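Local atomic coordinates of xylan esterase 1 (Thermoanaerobacterium sp. 'JW/SL YS485', PDB entry 3FCY), a protein that probably removes acetyl groups from xylan and related esters, as a calcium-binding carbohydrate esterase of family CE7 with an alpha/beta-hydrolase fold. Residues Asn44-Phe50 with Gly275-Asn281; Glu52-Arg56 with Ala172-Leu176; Gly167-Ala172 with Val270-Tyr276; Phe233-Tyr237 with Ala249-Ile253. All coordinates share one frame; numbering follows the deposited sequence.

How the contacts relate
Contacts 1, 2 and 3 cluster tightly, their centres 10 to 11 Å apart. Tyr-276 belongs to both contact 1 and contact 3, and Ala-172 to both contact 2 and contact 3. Contact 1 closes the longest loop, bringing the segment before helix 50-62 onto the turn after helix 267-274; the other three are nested within it. Contact 4 joins contact 1 through Asp-236, whose backbone N lies 2.8 Å from Asp-278 OD1, and joins contact 3 through Tyr-237. It is also the part nearest the predicted catalytic centre: the side chain of Phe-233 comes within about 4 Å of those of Ser-208, the probable nucleophile, and Tyr-117, the predicted substrate-binding residue.

Contact 1: Asn44-Phe50 with Gly275-Asn281; sequences NPCPEDF and GYIDVKN
Tyr-276 reaches along the loop 44-50, and its ring lies flat beneath Pro-47. From CB the side chain leaves with CG anti to the carbonyl carbon (chi1 -73°), which turns the ring back toward the loop, one face against Pro-47. Pro-47 CG stands almost straight above the ring, 3.5 Å from its centroid, as a CH-pi contact, while Pro-47 CB rests on CE1 at 3.4 Å. Beyond CZ, the hydroxyl OH donates to Asp-49 OD1 at 2.6 Å, which receives it on its syn lone pair. Ring and carboxylate planes stand 78° apart.

At the other end, Lys-280 bends at its last torsion and turns NZ onto Asn-44 O, 2.6 Å away. The same ammonium forms a salt bridge to Asp-278 OD2 at 2.9 Å, from above the carboxylate plane, and bonds Asn-281 OD1 at 3.1 Å. Three acceptors therefore hold this buried charge. Asn-281 ND2 donates to Gly-275 O at 2.8 Å within its own amide plane and makes a long, weak bond across to Pro-45 O. Phe-50 closes this side: the ring turns its edge to Gly-275 O, with Phe-50 CE1 3.4 Å from that oxygen, and CZ sits against Asn-281 CB.

The surroundings tie the two segments further into the fold. Pro-45 and Pro-47 pack on helix 267-274, Asn-44 OD1 accepts from Lys-238 N at the start of helix 237-242, and Asp-278 OD1 takes Asp-236 N. Ile-277 and Val-279 face helix 176-192, so the contact lies among helices 176-192, 237-242 and 267-274.

Contact 2: Glu52-Arg56 with Ala172-Leu176; sequences EYWNR and ADNML
Tyr-53 OH donates to Ala-172 O at 2.7 Å, joining helix 50-62 to the short 3-10 turn 172-174 that leads into helix 176-192 of the alpha/beta-hydrolase fold. The hydroxyl arrives from above the carbonyl plane, 50° out of it, and Met-175 N approaches the same oxygen from the opposite face, which grips it between two donors. Beside this bond, Tyr-53 CE1 touches Ala-172 CB at 3.7 Å. The ring is directed here by CG lying anti to the backbone N (chi1 174°).

One helical turn on, Arg-56 bends at its third torsion and brings NH1 to Asp-173. This salt bridge uses both carboxylate oxygens, OD2 at 2.7 Å and OD1 at 2.9 Å, through bent, weak bonds; the two flat groups stand 40° apart.

In the next shell, the ring of Tyr-276 stacks on one face of Tyr-53, and Arg-178 of helix 176-192 touches both Tyr-53 and Asp-173. A leucine in place of Tyr-53 would probably leave Ala-172 O without its side-chain donor and the stacked Tyr-276 ring without its aromatic partner. Asp-173 O also takes a weak bond from Arg-91 NH2.

Over the other face of the Tyr-53 ring sits a water, 3.4 Å above the plane and offset toward the rim; it donates to Tyr-53 O at 2.8 Å and, more weakly, to Asp-173 OD2.

Contact 3: Gly167-Ala172 with Val270-Tyr276; sequences GLDDDA and VFTKLGY
Lys-273 lies fully extended across the loop 167-172, its chain crossing Leu-168 obliquely. With CG anti to the backbone N (chi1 -166°) and every later torsion also near trans, it spans the gap from helix to loop. Leu-168 CD1 packs along the aliphatic part, 3.9 Å from Lys-273 CD. At the tip, NZ donates to two backbone carbonyls: Asp-170 O at 2.5 Å, almost in line with its C=O bond (170°), and Leu-168 O at 2.7 Å, from above that carbonyl's plane. An alanine in place of Lys-273 would probably leave both carbonyls without their ammonium donor and Leu-168 without the chain it lies along.

Leu-168 also turns CD1 onto Leu-274 CD2 at 3.9 Å, the two side chains crossing at about a right angle, while its CD2 meets Val-270 CG1. On the far side of the lysine, Ala-172 CB touches Tyr-276 CE2 at 3.8 Å.

The loop contains a type I beta turn, from Gly-167 to Asp-170. It follows strand 136-140 and meets helix 267-274, one of the helices inserted between strands 226-230 and 289-295, where alpha/beta hydrolases often carry their cap.

Contact 4: Phe233-Tyr237 with Ala249-Ile253; sequences FLSDY and AYQEI
The irregular segment 233-237 passes the start of helix 251-260 with CA atoms still 8.5 Å apart for Phe-233 and Ala-249 and 8.3 Å for Tyr-237 and Ile-253, so side chains must bridge the gap. Tyr-250 does most of this. Its OH accepts from Leu-234 N at 2.7 Å and from Ser-235 N at 3.3 Å, the second bond being the straighter (161°).

Phe-233 holds CG anti to its backbone N (chi1 179°), which carries the ring to Tyr-250, and the two side chains slide past each other in opposite directions. Its CE1 stands over the centre of the tyrosine ring, 3.3 Å from CZ, the two planes being inclined at 42°. Phe-233 CE1 also lies 3.5 Å from Ala-249 CB. Tyr-237 crosses Tyr-250 at about a right angle, with the edge of its ring toward Tyr-250 CE1, and its CD1 meets Ile-253 CD1 at 3.8 Å; its own hydroxyl bonds to Ile-277 O.

Phe-233 in turn touches Ser-208 and Tyr-117, while Glu-252 OE1 bonds Tyr-117 OH. With Tyr-250 OH accepting from two consecutive backbone N-H groups in a buried setting, the loop is probably held in place beside the predicted nucleophile.

Contact 1: Asn44-Phe50 with Gly275-Asn281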
loop_
_atom_site.group_PDB
_atom_site.type_symbol
_atom_site.label_atom_id
_atom_site.label_comp_id
_atom_site.label_asym_id
_atom_site.label_seq_id
_atom_site.Cartn_x
_atom_site.Cartn_y
_atom_site.Cartn_z
ATOM N N ASN A 44 24.837 4.822 -19.111
ATOM C CA ASN A 44 25.182 3.447 -19.459
ATOM C C ASN A 44 26.287 3.421 -20.510
ATOM O O ASN A 44 26.228 4.145 -21.501
ATOM C CB ASN A 44 23.962 2.695 -19.990
ATOM C CG ASN A 44 24.103 1.195 -19.843
ATOM O OD1 ASN A 44 23.857 0.643 -18.769
ATOM N ND2 ASN A 44 24.526 0.528 -20.911
ATOM N N PRO A 45 27.312 2.578 -20.306
ATOM C CA PRO A 45 28.417 2.487 -21.264
ATOM C C PRO A 45 27.976 1.988 -22.637
ATOM O O PRO A 45 26.859 1.494 -22.807
ATOM C CB PRO A 45 29.383 1.513 -20.591
ATOM C CG PRO A 45 29.102 1.704 -19.127
ATOM C CD PRO A 45 27.597 1.778 -19.103
ATOM N N CYS A 46 28.865 2.135 -23.613
ATOM C CA CYS A 46 28.616 1.686 -24.976
ATOM C C CYS A 46 29.816 0.838 -25.378
ATOM O O CYS A 46 30.946 1.319 -25.386
ATOM C CB CYS A 46 28.487 2.881 -25.922
ATOM S SG CYS A 46 28.093 2.423 -27.627
ATOM N N PRO A 47 29.588 -0.443 -25.707
ATOM C CA PRO A 47 30.698 -1.315 -26.101
ATOM C C PRO A 47 31.564 -0.679 -27.188
ATOM O O PRO A 47 31.063 0.043 -28.050
ATOM C CB PRO A 47 29.989 -2.573 -26.595
ATOM C CG PRO A 47 28.748 -2.606 -25.754
ATOM C CD PRO A 47 28.304 -1.162 -25.780
ATOM N N GLU A 48 32.864 -0.949 -27.136
ATOM C CA GLU A 48 33.789 -0.408 -28.123
ATOM C C GLU A 48 33.537 -0.968 -29.511
ATOM O O GLU A 48 33.831 -0.317 -30.509
ATOM C CB GLU A 48 35.231 -0.694 -27.708
ATOM C CG GLU A 48 35.842 0.424 -26.891
ATOM C CD GLU A 48 35.824 1.743 -27.639
ATOM O OE1 GLU A 48 36.467 1.832 -28.708
ATOM O OE2 GLU A 48 35.160 2.689 -27.162
ATOM N N ASP A 49 32.989 -2.177 -29.572
ATOM C CA ASP A 49 32.698 -2.819 -30.849
ATOM C C ASP A 49 31.207 -2.735 -31.167
ATOM O O ASP A 49 30.675 -3.558 -31.914
ATOM C CB ASP A 49 33.141 -4.285 -30.802
ATOM C CG ASP A 49 32.362 -5.098 -29.778
ATOM O OD1 ASP A 49 32.020 -4.539 -28.713
ATOM O OD2 ASP A 49 32.105 -6.294 -30.031
ATOM N N PHE A 50 30.543 -1.730 -30.599
ATOM C CA PHE A 50 29.110 -1.523 -30.805
ATOM C C PHE A 50 28.736 -1.566 -32.285
ATOM O O PHE A 50 27.833 -2.302 -32.689
ATOM C CB PHE A 50 28.676 -0.172 -30.217
ATOM C CG PHE A 50 27.187 0.060 -30.262
ATOM C CD1 PHE A 50 26.354 -0.481 -29.286
ATOM C CD2 PHE A 50 26.613 0.790 -31.298
ATOM C CE1 PHE A 50 24.972 -0.301 -29.342
ATOM C CE2 PHE A 50 25.226 0.976 -31.364
ATOM C CZ PHE A 50 24.407 0.428 -30.384
ATOM N N GLY A 275 24.848 -2.448 -22.946
ATOM C CA GLY A 275 25.021 -1.320 -23.844
ATOM C C GLY A 275 24.678 -1.676 -25.278
ATOM O O GLY A 275 24.313 -0.808 -26.071
ATOM N N TYR A 276 24.792 -2.956 -25.621
ATOM C CA TYR A 276 24.478 -3.412 -26.971
ATOM C C TYR A 276 23.009 -3.214 -27.316
ATOM O O TYR A 276 22.659 -3.036 -28.487
ATOM C CB TYR A 276 24.817 -4.893 -27.137
ATOM C CG TYR A 276 26.292 -5.193 -27.226
ATOM C CD1 TYR A 276 27.070 -4.674 -28.266
ATOM C CD2 TYR A 276 26.909 -6.014 -26.288
ATOM C CE1 TYR A 276 28.431 -4.976 -28.367
ATOM C CE2 TYR A 276 28.263 -6.318 -26.377
ATOM C CZ TYR A 276 29.017 -5.798 -27.418
ATOM O OH TYR A 276 30.356 -6.106 -27.498
ATOM N N ILE A 277 22.150 -3.256 -26.301
ATOM C CA ILE A 277 20.721 -3.095 -26.530
ATOM C C ILE A 277 20.153 -1.855 -25.852
ATOM O O ILE A 277 18.976 -1.811 -25.491
ATOM C CB ILE A 277 19.937 -4.350 -26.070
ATOM C CG1 ILE A 277 20.188 -4.623 -24.584
ATOM C CG2 ILE A 277 20.365 -5.554 -26.907
ATOM C CD1 ILE A 277 19.377 -5.783 -24.032
ATOM N N ASP A 278 21.011 -0.853 -25.683
ATOM C CA ASP A 278 20.633 0.419 -25.078
ATOM C C ASP A 278 20.291 1.329 -26.257
ATOM O O ASP A 278 21.194 1.769 -26.978
ATOM C CB ASP A 278 21.824 0.996 -24.303
ATOM C CG ASP A 278 21.495 2.299 -23.597
ATOM O OD1 ASP A 278 20.497 2.946 -23.971
ATOM O OD2 ASP A 278 22.246 2.684 -22.674
ATOM N N VAL A 279 19.005 1.607 -26.463
ATOM C CA VAL A 279 18.594 2.447 -27.589
ATOM C C VAL A 279 19.264 3.815 -27.653
ATOM O O VAL A 279 19.364 4.406 -28.732
ATOM C CB VAL A 279 17.056 2.651 -27.638
ATOM C CG1 VAL A 279 16.370 1.317 -27.873
ATOM C CG2 VAL A 279 16.560 3.308 -26.355
ATOM N N LYS A 280 19.732 4.325 -26.518
ATOM C CA LYS A 280 20.389 5.624 -26.538
ATOM C C LYS A 280 21.683 5.510 -27.344
ATOM O O LYS A 280 22.203 6.515 -27.827
ATOM C CB LYS A 280 20.699 6.112 -25.117
ATOM C CG LYS A 280 22.097 5.772 -24.629
ATOM C CD LYS A 280 22.349 6.314 -23.236
ATOM C CE LYS A 280 23.804 6.129 -22.842
ATOM N NZ LYS A 280 24.258 4.723 -23.036
ATOM N N ASN A 281 22.200 4.289 -27.488
ATOM C CA ASN A 281 23.433 4.076 -28.246
ATOM C C ASN A 281 23.152 3.936 -29.742
ATOM O O ASN A 281 23.990 4.283 -30.574
ATOM C CB ASN A 281 24.183 2.831 -27.752
ATOM C CG ASN A 281 24.778 3.008 -26.358
ATOM O OD1 ASN A 281 25.112 4.117 -25.946
ATOM N ND2 ASN A 281 24.932 1.903 -25.636
#

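Contact 2: Glu52-Arg56 with Ala172-Leu176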
loop_
_atom_site.group_PDB
_atom_site.type_symbol
_atom_site.label_atom_id
_atom_site.label_comp_id
_atom_site.label_asym_id
_atom_site.label_seq_id
_atom_site.Cartn_x
_atom_site.Cartn_y
_atom_site.Cartn_z
ATOM N N GLU A 52 30.500 -2.702 -34.910
ATOM C CA GLU A 52 30.789 -3.994 -35.520
ATOM C C GLU A 52 29.721 -5.007 -35.121
ATOM O O GLU A 52 29.249 -5.790 -35.945
ATOM C CB GLU A 52 32.162 -4.508 -35.080
ATOM C CG GLU A 52 33.322 -3.598 -35.446
ATOM C CD GLU A 52 33.716 -2.659 -34.321
ATOM O OE1 GLU A 52 32.888 -1.806 -33.921
ATOM O OE2 GLU A 52 34.863 -2.779 -33.833
ATOM N N TYR A 53 29.349 -4.984 -33.844
ATOM C CA TYR A 53 28.334 -5.888 -33.308
ATOM C C TYR A 53 27.052 -5.803 -34.125
ATOM O O TYR A 53 26.515 -6.819 -34.572
ATOM C CB TYR A 53 28.037 -5.517 -31.853
ATOM C CG TYR A 53 26.897 -6.282 -31.213
ATOM C CD1 TYR A 53 27.110 -7.527 -30.614
ATOM C CD2 TYR A 53 25.614 -5.735 -31.157
ATOM C CE1 TYR A 53 26.068 -8.204 -29.964
ATOM C CE2 TYR A 53 24.566 -6.404 -30.514
ATOM C CZ TYR A 53 24.800 -7.631 -29.917
ATOM O OH TYR A 53 23.781 -8.269 -29.249
ATOM N N TRP A 54 26.566 -4.582 -34.321
ATOM C CA TRP A 54 25.339 -4.368 -35.073
ATOM C C TRP A 54 25.450 -4.576 -36.580
ATOM O O TRP A 54 24.487 -5.013 -37.213
ATOM C CB TRP A 54 24.760 -2.988 -34.750
ATOM C CG TRP A 54 24.027 -3.013 -33.457
ATOM C CD1 TRP A 54 24.414 -2.452 -32.275
ATOM C CD2 TRP A 54 22.811 -3.723 -33.188
ATOM N NE1 TRP A 54 23.513 -2.773 -31.282
ATOM C CE2 TRP A 54 22.520 -3.552 -31.817
ATOM C CE3 TRP A 54 21.941 -4.492 -33.975
ATOM C CZ2 TRP A 54 21.393 -4.123 -31.212
ATOM C CZ3 TRP A 54 20.818 -5.065 -33.371
ATOM C CH2 TRP A 54 20.557 -4.874 -32.001
ATOM N N ASN A 55 26.609 -4.272 -37.162
ATOM C CA ASN A 55 26.770 -4.496 -38.597
ATOM C C ASN A 55 26.700 -5.998 -38.838
ATOM O O ASN A 55 26.173 -6.457 -39.849
ATOM C CB ASN A 55 28.109 -3.950 -39.098
ATOM C CG ASN A 55 28.143 -2.440 -39.121
ATOM O OD1 ASN A 55 27.129 -1.793 -39.393
ATOM N ND2 ASN A 55 29.313 -1.865 -38.850
ATOM N N ARG A 56 27.233 -6.756 -37.885
ATOM C CA ARG A 56 27.231 -8.212 -37.946
ATOM C C ARG A 56 25.792 -8.718 -37.837
ATOM O O ARG A 56 25.366 -9.590 -38.599
ATOM C CB ARG A 56 28.061 -8.762 -36.786
ATOM C CG ARG A 56 28.155 -10.275 -36.696
ATOM C CD ARG A 56 28.704 -10.651 -35.326
ATOM N NE ARG A 56 29.853 -9.818 -34.984
ATOM C CZ ARG A 56 30.168 -9.443 -33.750
ATOM N NH1 ARG A 56 29.419 -9.826 -32.726
ATOM N NH2 ARG A 56 31.222 -8.666 -33.542
ATOM N N ALA A 172 27.131 -12.311 -26.440
ATOM C CA ALA A 172 26.407 -11.077 -26.747
ATOM C C ALA A 172 25.503 -11.200 -27.975
ATOM O O ALA A 172 24.416 -10.613 -28.013
ATOM C CB ALA A 172 27.389 -9.925 -26.938
ATOM N N ASP A 173 25.944 -11.961 -28.972
ATOM C CA ASP A 173 25.158 -12.132 -30.193
ATOM C C ASP A 173 23.898 -12.977 -29.982
ATOM O O ASP A 173 23.105 -13.147 -30.906
ATOM C CB ASP A 173 26.010 -12.771 -31.301
ATOM C CG ASP A 173 27.141 -11.864 -31.784
ATOM O OD1 ASP A 173 27.864 -12.272 -32.716
ATOM O OD2 ASP A 173 27.313 -10.751 -31.242
ATOM N N ASN A 174 23.715 -13.508 -28.774
ATOM C CA ASN A 174 22.542 -14.334 -28.477
ATOM C C ASN A 174 21.545 -13.635 -27.554
ATOM O O ASN A 174 20.601 -14.256 -27.052
ATOM C CB ASN A 174 22.967 -15.668 -27.853
ATOM C CG ASN A 174 23.874 -16.478 -28.766
ATOM O OD1 ASN A 174 23.621 -16.596 -29.968
ATOM N ND2 ASN A 174 24.930 -17.052 -28.195
ATOM N N MET A 175 21.755 -12.342 -27.326
ATOM C CA MET A 175 20.854 -11.579 -26.469
ATOM C C MET A 175 19.521 -11.432 -27.197
ATOM O O MET A 175 19.479 -11.000 -28.347
ATOM C CB MET A 175 21.480 -10.225 -26.148
ATOM C CG MET A 175 22.697 -10.364 -25.241
ATOM S SD MET A 175 23.622 -8.849 -25.008
ATOM C CE MET A 175 22.583 -7.992 -23.830
ATOM N N LEU A 176 18.435 -11.808 -26.528
ATOM C CA LEU A 176 17.112 -11.767 -27.138
ATOM C C LEU A 176 16.660 -10.426 -27.717
ATOM O O LEU A 176 16.066 -10.401 -28.790
ATOM C CB LEU A 176 16.053 -12.283 -26.156
ATOM C CG LEU A 176 14.628 -12.355 -26.709
ATOM C CD1 LEU A 176 14.600 -13.221 -27.964
ATOM C CD2 LEU A 176 13.681 -12.916 -25.650
HETATM O O HOH W 1 25.694 -9.179 -33.320
#

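Contact 3: Gly167-Ala172 with Val270-Tyr276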
loop_
_atom_site.group_PDB
_atom_site.type_symbol
_atom_site.label_atom_id
_atom_site.label_comp_id
_atom_site.label_asym_id
_atom_site.label_seq_id
_atom_site.Cartn_x
_atom_site.Cartn_y
_atom_site.Cartn_z
ATOM N N GLY A 167 19.658 -14.016 -22.143
ATOM C CA GLY A 167 20.839 -14.230 -22.960
ATOM C C GLY A 167 22.009 -13.370 -22.505
ATOM O O GLY A 167 23.055 -13.322 -23.160
ATOM N N LEU A 168 21.841 -12.692 -21.376
ATOM C CA LEU A 168 22.892 -11.829 -20.843
ATOM C C LEU A 168 24.149 -12.613 -20.437
ATOM O O LEU A 168 25.261 -12.103 -20.562
ATOM C CB LEU A 168 22.356 -11.026 -19.654
ATOM C CG LEU A 168 23.291 -9.987 -19.017
ATOM C CD1 LEU A 168 23.727 -8.958 -20.055
ATOM C CD2 LEU A 168 22.576 -9.308 -17.866
ATOM N N ASP A 169 23.978 -13.841 -19.946
ATOM C CA ASP A 169 25.126 -14.667 -19.556
ATOM C C ASP A 169 25.592 -15.553 -20.713
ATOM O O ASP A 169 26.459 -16.408 -20.539
ATOM C CB ASP A 169 24.796 -15.571 -18.360
ATOM C CG ASP A 169 24.686 -14.808 -17.056
ATOM O OD1 ASP A 169 25.405 -13.800 -16.882
ATOM O OD2 ASP A 169 23.888 -15.232 -16.193
ATOM N N ASP A 170 25.001 -15.358 -21.885
ATOM C CA ASP A 170 25.368 -16.127 -23.071
ATOM C C ASP A 170 26.200 -15.168 -23.930
ATOM O O ASP A 170 26.493 -14.049 -23.503
ATOM C CB ASP A 170 24.101 -16.502 -23.849
ATOM C CG ASP A 170 24.314 -17.661 -24.804
ATOM O OD1 ASP A 170 25.352 -17.687 -25.498
ATOM O OD2 ASP A 170 23.429 -18.544 -24.868
ATOM N N ASP A 171 26.588 -15.589 -25.131
ATOM C CA ASP A 171 27.351 -14.701 -26.003
ATOM C C ASP A 171 26.500 -13.477 -26.342
ATOM O O ASP A 171 25.285 -13.592 -26.513
ATOM C CB ASP A 171 27.745 -15.408 -27.299
ATOM C CG ASP A 171 28.630 -14.543 -28.178
ATOM O OD1 ASP A 171 29.811 -14.345 -27.820
ATOM O OD2 ASP A 171 28.145 -14.048 -29.218
ATOM N N ALA A 172 27.131 -12.311 -26.440
ATOM C CA ALA A 172 26.407 -11.077 -26.747
ATOM C C ALA A 172 25.503 -11.200 -27.975
ATOM O O ALA A 172 24.416 -10.613 -28.013
ATOM C CB ALA A 172 27.389 -9.925 -26.938
ATOM N N VAL A 270 28.641 -5.985 -16.923
ATOM C CA VAL A 270 27.214 -6.219 -17.086
ATOM C C VAL A 270 26.552 -5.061 -17.828
ATOM O O VAL A 270 25.875 -5.268 -18.836
ATOM C CB VAL A 270 26.522 -6.414 -15.715
ATOM C CG1 VAL A 270 25.010 -6.477 -15.890
ATOM C CG2 VAL A 270 27.023 -7.698 -15.069
ATOM N N PHE A 271 26.757 -3.843 -17.336
ATOM C CA PHE A 271 26.155 -2.686 -17.980
ATOM C C PHE A 271 26.736 -2.391 -19.358
ATOM O O PHE A 271 26.043 -1.856 -20.217
ATOM C CB PHE A 271 26.253 -1.459 -17.073
ATOM C CG PHE A 271 25.266 -1.475 -15.941
ATOM C CD1 PHE A 271 25.687 -1.656 -14.626
ATOM C CD2 PHE A 271 23.903 -1.341 -16.194
ATOM C CE1 PHE A 271 24.763 -1.705 -13.581
ATOM C CE2 PHE A 271 22.972 -1.390 -15.156
ATOM C CZ PHE A 271 23.403 -1.573 -13.848
ATOM N N THR A 272 27.999 -2.745 -19.576
ATOM C CA THR A 272 28.616 -2.521 -20.880
ATOM C C THR A 272 27.950 -3.457 -21.879
ATOM O O THR A 272 27.638 -3.066 -23.003
ATOM C CB THR A 272 30.137 -2.810 -20.855
ATOM O OG1 THR A 272 30.789 -1.865 -19.994
ATOM C CG2 THR A 272 30.727 -2.704 -22.255
ATOM N N LYS A 273 27.732 -4.699 -21.462
ATOM C CA LYS A 273 27.090 -5.679 -22.324
ATOM C C LYS A 273 25.657 -5.240 -22.628
ATOM O O LYS A 273 25.175 -5.394 -23.755
ATOM C CB LYS A 273 27.100 -7.051 -21.658
ATOM C CG LYS A 273 26.756 -8.184 -22.598
ATOM C CD LYS A 273 27.125 -9.518 -21.976
ATOM C CE LYS A 273 26.838 -10.674 -22.919
ATOM N NZ LYS A 273 27.255 -11.964 -22.302
ATOM N N LEU A 274 24.978 -4.689 -21.624
ATOM C CA LEU A 274 23.612 -4.202 -21.819
ATOM C C LEU A 274 23.657 -3.012 -22.781
ATOM O O LEU A 274 22.642 -2.614 -23.355
ATOM C CB LEU A 274 22.994 -3.771 -20.484
ATOM C CG LEU A 274 22.618 -4.888 -19.499
ATOM C CD1 LEU A 274 22.142 -4.281 -18.189
ATOM C CD2 LEU A 274 21.536 -5.770 -20.105
ATOM N N GLY A 275 24.848 -2.448 -22.946
ATOM C CA GLY A 275 25.021 -1.320 -23.844
ATOM C C GLY A 275 24.678 -1.676 -25.278
ATOM O O GLY A 275 24.313 -0.808 -26.071
ATOM N N TYR A 276 24.792 -2.956 -25.621
ATOM C CA TYR A 276 24.478 -3.412 -26.971
ATOM C C TYR A 276 23.009 -3.214 -27.316
ATOM O O TYR A 276 22.659 -3.036 -28.487
ATOM C CB TYR A 276 24.817 -4.893 -27.137
ATOM C CG TYR A 276 26.292 -5.193 -27.226
ATOM C CD1 TYR A 276 27.070 -4.674 -28.266
ATOM C CD2 TYR A 276 26.909 -6.014 -26.288
ATOM C CE1 TYR A 276 28.431 -4.976 -28.367
ATOM C CE2 TYR A 276 28.263 -6.318 -26.377
ATOM C CZ TYR A 276 29.017 -5.798 -27.418
ATOM O OH TYR A 276 30.356 -6.106 -27.498
#

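Contact 4: Phe233-Tyr237 with Ala249-Ile253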
loop_
_atom_site.group_PDB
_atom_site.type_symbol
_atom_site.label_atom_id
_atom_site.label_comp_id
_atom_site.label_asym_id
_atom_site.label_seq_id
_atom_site.Cartn_x
_atom_site.Cartn_y
_atom_site.Cartn_z
ATOM N N PHE A 233 11.337 2.853 -23.323
ATOM C CA PHE A 233 11.874 1.881 -22.377
ATOM C C PHE A 233 13.129 1.351 -23.084
ATOM O O PHE A 233 13.295 1.583 -24.283
ATOM C CB PHE A 233 10.828 0.771 -22.203
ATOM C CG PHE A 233 11.229 -0.346 -21.273
ATOM C CD1 PHE A 233 11.566 -0.093 -19.947
ATOM C CD2 PHE A 233 11.173 -1.672 -21.708
ATOM C CE1 PHE A 233 11.833 -1.144 -19.067
ATOM C CE2 PHE A 233 11.437 -2.726 -20.837
ATOM C CZ PHE A 233 11.768 -2.459 -19.513
ATOM N N LEU A 234 14.006 0.667 -22.354
ATOM C CA LEU A 234 15.234 0.096 -22.924
ATOM C C LEU A 234 16.318 1.131 -23.215
ATOM O O LEU A 234 17.059 1.012 -24.196
ATOM C CB LEU A 234 14.920 -0.666 -24.218
ATOM C CG LEU A 234 13.869 -1.779 -24.149
ATOM C CD1 LEU A 234 13.653 -2.335 -25.551
ATOM C CD2 LEU A 234 14.317 -2.881 -23.187
ATOM N N SER A 235 16.429 2.132 -22.354
ATOM C CA SER A 235 17.419 3.175 -22.556
ATOM C C SER A 235 18.194 3.559 -21.303
ATOM O O SER A 235 17.609 3.742 -20.236
ATOM C CB SER A 235 16.733 4.426 -23.114
ATOM O OG SER A 235 17.618 5.535 -23.155
ATOM N N ASP A 236 19.515 3.660 -21.435
ATOM C CA ASP A 236 20.353 4.110 -20.329
ATOM C C ASP A 236 20.161 3.273 -19.057
ATOM O O ASP A 236 19.904 3.811 -17.983
ATOM C CB ASP A 236 19.998 5.577 -20.070
ATOM C CG ASP A 236 21.115 6.359 -19.418
ATOM O OD1 ASP A 236 22.260 5.868 -19.348
ATOM O OD2 ASP A 236 20.831 7.490 -18.983
ATOM N N TYR A 237 20.303 1.958 -19.188
ATOM C CA TYR A 237 20.127 1.031 -18.067
ATOM C C TYR A 237 20.807 1.446 -16.762
ATOM O O TYR A 237 20.156 1.518 -15.725
ATOM C CB TYR A 237 20.599 -0.367 -18.482
ATOM C CG TYR A 237 19.841 -0.919 -19.673
ATOM C CD1 TYR A 237 18.483 -1.238 -19.579
ATOM C CD2 TYR A 237 20.474 -1.097 -20.901
ATOM C CE1 TYR A 237 17.778 -1.719 -20.685
ATOM C CE2 TYR A 237 19.782 -1.577 -22.008
ATOM C CZ TYR A 237 18.438 -1.884 -21.895
ATOM O OH TYR A 237 17.768 -2.349 -22.999
ATOM N N ALA A 249 9.219 -2.100 -14.315
ATOM C CA ALA A 249 9.606 -2.657 -15.612
ATOM C C ALA A 249 11.077 -3.069 -15.681
ATOM O O ALA A 249 11.433 -3.999 -16.407
ATOM C CB ALA A 249 9.290 -1.657 -16.725
ATOM N N TYR A 250 11.926 -2.384 -14.921
ATOM C CA TYR A 250 13.359 -2.676 -14.903
ATOM C C TYR A 250 13.797 -3.553 -13.726
ATOM O O TYR A 250 14.993 -3.667 -13.440
ATOM C CB TYR A 250 14.149 -1.367 -14.870
ATOM C CG TYR A 250 14.206 -0.622 -16.191
ATOM C CD1 TYR A 250 14.913 -1.143 -17.279
ATOM C CD2 TYR A 250 13.595 0.625 -16.339
ATOM C CE1 TYR A 250 15.015 -0.438 -18.483
ATOM C CE2 TYR A 250 13.689 1.343 -17.543
ATOM C CZ TYR A 250 14.402 0.802 -18.607
ATOM O OH TYR A 250 14.508 1.502 -19.791
ATOM N N GLN A 251 12.836 -4.174 -13.050
ATOM C CA GLN A 251 13.128 -5.028 -11.895
ATOM C C GLN A 251 14.150 -6.136 -12.169
ATOM O O GLN A 251 14.962 -6.471 -11.304
ATOM C CB GLN A 251 11.831 -5.665 -11.381
ATOM C CG GLN A 251 12.016 -6.629 -10.209
ATOM C CD GLN A 251 12.544 -5.944 -8.964
ATOM O OE1 GLN A 251 11.989 -4.945 -8.510
ATOM N NE2 GLN A 251 13.616 -6.481 -8.400
ATOM N N GLU A 252 14.107 -6.701 -13.371
ATOM C CA GLU A 252 15.006 -7.791 -13.732
ATOM C C GLU A 252 16.490 -7.448 -13.634
ATOM O O GLU A 252 17.315 -8.330 -13.404
ATOM C CB GLU A 252 14.669 -8.297 -15.133
ATOM C CG GLU A 252 14.934 -7.308 -16.256
ATOM C CD GLU A 252 14.201 -7.690 -17.523
ATOM O OE1 GLU A 252 12.989 -7.401 -17.617
ATOM O OE2 GLU A 252 14.829 -8.293 -18.416
ATOM N N ILE A 253 16.837 -6.177 -13.799
ATOM C CA ILE A 253 18.238 -5.782 -13.689
ATOM C C ILE A 253 18.677 -5.978 -12.239
ATOM O O ILE A 253 19.793 -6.423 -11.971
ATOM C CB ILE A 253 18.443 -4.315 -14.092
ATOM C CG1 ILE A 253 18.214 -4.165 -15.598
ATOM C CG2 ILE A 253 19.843 -3.859 -13.703
ATOM C CD1 ILE A 253 18.221 -2.735 -16.074
#